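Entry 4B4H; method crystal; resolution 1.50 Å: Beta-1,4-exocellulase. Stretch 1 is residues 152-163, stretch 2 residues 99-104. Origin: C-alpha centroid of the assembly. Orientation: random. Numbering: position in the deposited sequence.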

# COMPACT_ATOMS: atom_id res chain seq x y z
N GLU A 152 -6.54 1.13 22.11
CA GLU A 152 -5.58 0.93 23.19
C GLU A 152 -4.29 0.30 22.65
O GLU A 152 -3.20 0.64 23.11
CB GLU A 152 -6.20 0.08 24.30
CG GLU A 152 -7.50 0.70 24.82
CD GLU A 152 -7.79 0.43 26.29
OE1 GLU A 152 -6.86 0.15 27.08
OE2 GLU A 152 -8.98 0.52 26.65
N LEU A 153 -4.42 -0.58 21.67
CA LEU A 153 -3.24 -1.10 20.98
C LEU A 153 -2.36 -0.03 20.33
O LEU A 153 -1.15 -0.05 20.53
CB LEU A 153 -3.60 -2.19 19.96
CG LEU A 153 -2.42 -2.92 19.31
CD1 LEU A 153 -1.49 -3.55 20.34
CD2 LEU A 153 -2.91 -3.98 18.33
N CYS A 154 -2.95 0.89 19.56
CA CYS A 154 -2.15 1.96 18.96
C CYS A 154 -1.46 2.85 20.00
O CYS A 154 -0.27 3.14 19.88
CB CYS A 154 -2.94 2.80 17.98
SG CYS A 154 -3.43 1.94 16.47
N ALA A 155 -2.21 3.29 21.01
CA ALA A 155 -1.64 4.07 22.10
C ALA A 155 -0.43 3.36 22.72
O ALA A 155 0.62 3.98 22.94
CB ALA A 155 -2.70 4.36 23.16
N TYR A 156 -0.56 2.05 22.95
CA TYR A 156 0.53 1.23 23.49
C TYR A 156 1.78 1.19 22.60
O TYR A 156 2.91 1.28 23.09
CB TYR A 156 0.04 -0.20 23.74
CG TYR A 156 0.96 -1.05 24.57
CD1 TYR A 156 1.04 -0.87 25.95
CD2 TYR A 156 1.73 -2.06 23.99
CE1 TYR A 156 1.87 -1.67 26.74
CE2 TYR A 156 2.56 -2.86 24.77
CZ TYR A 156 2.62 -2.66 26.13
OH TYR A 156 3.45 -3.45 26.90
N MET A 157 1.57 1.02 21.29
CA MET A 157 2.68 0.98 20.34
C MET A 157 3.36 2.35 20.22
O MET A 157 4.58 2.43 20.02
CB MET A 157 2.20 0.44 18.97
CG MET A 157 1.64 -0.98 18.98
SD MET A 157 2.63 -2.20 19.91
CE MET A 157 4.21 -2.05 19.09
N LYS A 158 2.59 3.42 20.40
CA LYS A 158 3.15 4.77 20.43
C LYS A 158 3.97 4.97 21.71
O LYS A 158 5.09 5.47 21.67
CB LYS A 158 2.06 5.84 20.34
CG LYS A 158 2.55 7.23 20.72
CD LYS A 158 1.43 8.25 20.78
CE LYS A 158 1.85 9.44 21.62
NZ LYS A 158 0.69 10.20 22.15
N GLN A 159 3.40 4.57 22.83
CA GLN A 159 4.08 4.70 24.09
C GLN A 159 5.37 3.88 24.14
O GLN A 159 6.37 4.36 24.64
CB GLN A 159 3.14 4.32 25.25
CG GLN A 159 3.75 4.40 26.64
CD GLN A 159 3.94 5.82 27.15
OE1 GLN A 159 3.20 6.74 26.79
NE2 GLN A 159 4.93 6.00 28.03
N ASN A 160 5.33 2.65 23.61
CA ASN A 160 6.49 1.76 23.72
C ASN A 160 7.51 1.90 22.58
O ASN A 160 8.59 1.34 22.63
CB ASN A 160 6.09 0.29 24.05
CG ASN A 160 5.78 -0.57 22.83
OD1 ASN A 160 5.72 -0.08 21.70
ND2 ASN A 160 5.60 -1.86 23.06
N GLY A 161 7.13 2.68 21.57
CA GLY A 161 8.01 2.99 20.44
C GLY A 161 8.25 1.80 19.52
O GLY A 161 9.27 1.74 18.84
N GLY A 162 7.31 0.86 19.51
CA GLY A 162 7.52 -0.41 18.79
C GLY A 162 7.51 -0.22 17.29
O GLY A 162 8.36 -0.77 16.61
N TYR A 163 6.52 0.52 16.79
CA TYR A 163 6.49 0.91 15.38
C TYR A 163 7.66 1.79 14.96
O TYR A 163 8.33 1.49 13.98
CB TYR A 163 5.19 1.65 15.05
CG TYR A 163 3.94 0.82 14.87
CD1 TYR A 163 3.86 -0.51 15.30
CD2 TYR A 163 2.82 1.39 14.29
CE1 TYR A 163 2.69 -1.25 15.13
CE2 TYR A 163 1.66 0.68 14.11
CZ TYR A 163 1.59 -0.64 14.54
OH TYR A 163 0.42 -1.35 14.36
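Stretch 2 99-104: GPDELD

Stretch 1 is helical from Glu152, breaks at Gly161 and starts a second helix at Gly162. Stretch 2 makes a type I beta turn from Gly99 to Glu102, then enters a helix at Leu103, with Glu102 at the N-cap position. The turn is closed by Glu102 N to Gly99 O at 3.0 Å. The two stretches run in the same general sense: Pro100 lies nearest Met157 (CA to CA 6.8 Å) and Leu103 nearest Gly162 (CA to CA 6.2 Å).

Along the first helix, Leu153 brings CD1 to 3.8 Å from Pro100 CB. One turn on, Tyr156 sets CD2 3.9 Å from the same Pro100 CB. Its hydroxyl reaches further, and Tyr156 OH donates a hydrogen bond to Asp101 OD1 at 2.6 Å. Met157 places SD 3.6 Å from Pro100 CB, so three side chains meet at Pro100 CB. Asn160 ND2 donates to Pro100 O at 3.2 Å. Asn160 ND2 also donates to water 1 at 2.8 Å, and that water donates to Asp101 OD1 at 2.7 Å, bridging the stretches. Gly161 has positive phi, which favours glycine. At Gly162, the carbonyl O lies 3.9 Å from Leu103 CD1. A CB on Gly162 would clash with Met157 CE. Tyr163 makes no contact with stretch 2.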

# COMPACT_ATOMS: atom_id res chain seq x y z
N GLY A 99 3.14 -10.09 18.43
CA GLY A 99 2.43 -9.25 19.38
C GLY A 99 3.10 -7.94 19.75
O GLY A 99 4.26 -7.69 19.38
N PRO A 100 2.42 -7.10 20.54
CA PRO A 100 2.87 -5.75 20.84
C PRO A 100 4.17 -5.67 21.64
O PRO A 100 4.87 -4.65 21.59
CB PRO A 100 1.70 -5.16 21.64
CG PRO A 100 0.97 -6.33 22.19
CD PRO A 100 1.17 -7.47 21.25
N ASP A 101 4.49 -6.73 22.39
CA ASP A 101 5.73 -6.71 23.17
C ASP A 101 6.90 -7.42 22.47
O ASP A 101 7.99 -7.56 23.03
CB ASP A 101 5.49 -7.30 24.57
CG ASP A 101 4.41 -6.56 25.32
OD1 ASP A 101 4.69 -5.48 25.91
OD2 ASP A 101 3.26 -7.04 25.30
N GLU A 102 6.66 -7.84 21.22
CA GLU A 102 7.59 -8.72 20.51
C GLU A 102 8.61 -8.04 19.58
O GLU A 102 9.10 -8.67 18.66
CB GLU A 102 6.81 -9.81 19.75
CG GLU A 102 6.01 -10.78 20.64
CD GLU A 102 5.62 -12.04 19.89
OE1 GLU A 102 6.47 -12.93 19.72
OE2 GLU A 102 4.46 -12.15 19.46
N LEU A 103 8.99 -6.79 19.87
CA LEU A 103 10.00 -6.10 19.05
C LEU A 103 11.30 -6.90 18.90
O LEU A 103 11.88 -6.98 17.80
CB LEU A 103 10.28 -4.70 19.59
CG LEU A 103 11.24 -3.79 18.80
CD1 LEU A 103 10.86 -3.68 17.33
CD2 LEU A 103 11.32 -2.42 19.44
N ASP A 104 11.76 -7.51 19.99
CA ASP A 104 12.98 -8.30 19.93
C ASP A 104 12.95 -9.47 18.92
O ASP A 104 13.96 -9.74 18.25
CB ASP A 104 13.41 -8.77 21.32
CG ASP A 104 13.92 -7.63 22.19
OD1 ASP A 104 14.46 -6.64 21.65
OD2 ASP A 104 13.78 -7.74 23.43
O HOH W 1 6.44 -3.50 25.15